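PDB 2J3X: C2 toxin component I from Clostridium botulinum, which is the enzymatic component of the binary C2 toxin, an ADP-ribosyltransferase that modifies actin in target cells. Local coordinates for residues F398-I403 with V419-E424. The protein carries 2 engineered substitutions. Sequence-based numbering, arbitrary orientation.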
loop_
_atom_site.group_PDB
_atom_site.type_symbol
_atom_site.label_atom_id
_atom_site.label_comp_id
_atom_site.label_asym_id
_atom_site.label_seq_id
_atom_site.Cartn_x
_atom_site.Cartn_y
_atom_site.Cartn_z
ATOM N N PHE A 398 -2.247 0.961 16.681
ATOM C CA PHE A 398 -2.510 1.312 15.276
ATOM C C PHE A 398 -4.017 1.225 14.978
ATOM O O PHE A 398 -4.749 0.502 15.642
ATOM C CB PHE A 398 -1.764 0.360 14.310
ATOM C CG PHE A 398 -0.288 0.542 14.335
ATOM C CD1 PHE A 398 0.323 1.536 13.532
ATOM C CD2 PHE A 398 0.504 -0.236 15.202
ATOM C CE1 PHE A 398 1.734 1.721 13.541
ATOM C CE2 PHE A 398 1.890 -0.014 15.267
ATOM C CZ PHE A 398 2.505 0.941 14.454
ATOM N N LYS A 399 -4.475 2.003 14.012
ATOM C CA LYS A 399 -5.847 1.952 13.556
ATOM C C LYS A 399 -5.789 1.544 12.088
ATOM O O LYS A 399 -5.063 2.155 11.310
ATOM C CB LYS A 399 -6.512 3.346 13.664
ATOM C CG LYS A 399 -7.958 3.320 13.219
ATOM C CD LYS A 399 -8.711 4.577 13.828
ATOM C CE LYS A 399 -9.953 4.948 13.021
ATOM N NZ LYS A 399 -11.232 4.262 13.448
ATOM N N ILE A 400 -6.493 0.459 11.722
ATOM C CA ILE A 400 -6.609 0.038 10.359
ATOM C C ILE A 400 -7.494 0.963 9.587
ATOM O O ILE A 400 -8.616 1.248 10.017
ATOM C CB ILE A 400 -7.272 -1.394 10.308
ATOM C CG1 ILE A 400 -6.344 -2.322 11.137
ATOM C CG2 ILE A 400 -7.441 -1.861 8.887
ATOM C CD1 ILE A 400 -6.949 -3.793 11.342
ATOM N N PHE A 401 -6.988 1.425 8.452
ATOM C CA PHE A 401 -7.826 2.287 7.622
ATOM C C PHE A 401 -8.115 1.732 6.245
ATOM O O PHE A 401 -8.957 2.296 5.522
ATOM C CB PHE A 401 -7.240 3.735 7.624
ATOM C CG PHE A 401 -5.942 3.858 6.879
ATOM C CD1 PHE A 401 -5.945 4.014 5.432
ATOM C CD2 PHE A 401 -4.717 3.794 7.569
ATOM C CE1 PHE A 401 -4.703 4.103 4.723
ATOM C CE2 PHE A 401 -3.466 3.881 6.841
ATOM C CZ PHE A 401 -3.475 4.007 5.446
ATOM N N ARG A 402 -7.477 0.627 5.836
ATOM C CA ARG A 402 -7.879 -0.020 4.584
ATOM C C ARG A 402 -7.261 -1.407 4.576
ATOM O O ARG A 402 -6.198 -1.626 5.165
ATOM C CB ARG A 402 -7.318 0.779 3.387
ATOM C CG ARG A 402 -7.770 0.238 2.024
ATOM C CD ARG A 402 -7.228 1.162 0.877
ATOM N NE ARG A 402 -5.758 1.044 0.779
ATOM C CZ ARG A 402 -5.032 1.276 -0.329
ATOM N NH1 ARG A 402 -5.619 1.723 -1.452
ATOM N NH2 ARG A 402 -3.713 1.023 -0.312
ATOM N N ILE A 403 -7.946 -2.327 3.918
ATOM C CA ILE A 403 -7.507 -3.704 3.822
ATOM C C ILE A 403 -7.731 -4.095 2.403
ATOM O O ILE A 403 -8.860 -4.037 1.869
ATOM C CB ILE A 403 -8.336 -4.655 4.765
ATOM C CG1 ILE A 403 -8.135 -4.243 6.205
ATOM C CG2 ILE A 403 -7.833 -6.126 4.596
ATOM C CD1 ILE A 403 -9.266 -4.785 7.141
ATOM N N VAL A 419 -3.998 -10.571 2.785
ATOM C CA VAL A 419 -4.590 -9.210 2.858
ATOM C C VAL A 419 -3.517 -8.259 3.319
ATOM O O VAL A 419 -2.807 -8.528 4.337
ATOM C CB VAL A 419 -5.828 -9.161 3.814
ATOM C CG1 VAL A 419 -7.098 -9.874 3.166
ATOM C CG2 VAL A 419 -5.462 -9.683 5.270
ATOM N N VAL A 420 -3.461 -7.084 2.645
ATOM C CA VAL A 420 -2.552 -6.021 3.078
ATOM C C VAL A 420 -3.341 -5.017 3.908
ATOM O O VAL A 420 -4.287 -4.401 3.397
ATOM C CB VAL A 420 -1.961 -5.345 1.790
ATOM C CG1 VAL A 420 -1.054 -4.143 2.162
ATOM C CG2 VAL A 420 -1.170 -6.440 0.980
ATOM N N ILE A 421 -2.950 -4.906 5.173
ATOM C CA ILE A 421 -3.724 -4.179 6.158
ATOM C C ILE A 421 -2.999 -2.839 6.404
ATOM O O ILE A 421 -2.002 -2.766 7.149
ATOM C CB ILE A 421 -3.836 -5.010 7.468
ATOM C CG1 ILE A 421 -4.539 -6.368 7.160
ATOM C CG2 ILE A 421 -4.651 -4.197 8.527
ATOM C CD1 ILE A 421 -4.480 -7.322 8.387
ATOM N N ASP A 422 -3.513 -1.763 5.808
ATOM C CA ASP A 422 -2.920 -0.441 6.008
ATOM C C ASP A 422 -3.355 0.074 7.368
ATOM O O ASP A 422 -4.553 0.149 7.670
ATOM C CB ASP A 422 -3.479 0.548 4.941
ATOM C CG ASP A 422 -2.814 0.380 3.585
ATOM O OD1 ASP A 422 -1.601 0.090 3.566
ATOM O OD2 ASP A 422 -3.469 0.613 2.556
ATOM N N ALA A 423 -2.391 0.488 8.182
ATOM C CA ALA A 423 -2.715 1.018 9.489
ATOM C C ALA A 423 -1.802 2.192 9.828
ATOM O O ALA A 423 -0.653 2.251 9.388
ATOM C CB ALA A 423 -2.622 -0.028 10.556
ATOM N N GLU A 424 -2.342 3.077 10.648
ATOM C CA GLU A 424 -1.608 4.331 11.055
ATOM C C GLU A 424 -1.532 4.366 12.575
ATOM O O GLU A 424 -2.361 3.726 13.265
ATOM C CB GLU A 424 -2.383 5.559 10.553
ATOM C CG GLU A 424 -3.792 5.689 11.272
ATOM C CD GLU A 424 -4.664 6.842 10.806
ATOM O OE1 GLU A 424 -4.274 7.613 9.868
ATOM O OE2 GLU A 424 -5.769 6.922 11.413
#
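The ring of F401 lies over the side chain of D422, whose CB sits beneath one face, toward the rim at CZ, in a CH-pi contact 3.8 Å from the ring centroid. F401 CG stands between its own backbone N and carbonyl carbon (chi1 70°), and the ring reaches the neighbouring strand, with E424 N at its edge, near the plane. Beside it, R402 runs alongside D422 in a side-on salt bridge, NE and NH2 both donating to OD2, NH2 at 2.9 Å, with guanidinium and carboxylate nearly coplanar, 16° apart. The other carboxylate oxygen, OD1, pairs with R366 on strand 363-369, while T142 O and E108 O take further bonds from R402, so both members of this buried salt bridge have further polar partners. On the reverse face I400 CG1 packs 3.6 Å from I421 CG2, and I403 CG2 meets V419 CB. F401 N bonds D422 O at 2.9 Å and R402 N reaches the same oxygen weakly at 3.5 Å, so the register shifts by one between I400 and R402, whereas K399 and E424 pair regularly by two bonds. F401 and R402 thus both face D422, a classic beta bulge in the antiparallel hairpin of strands 397-411 and 414-426.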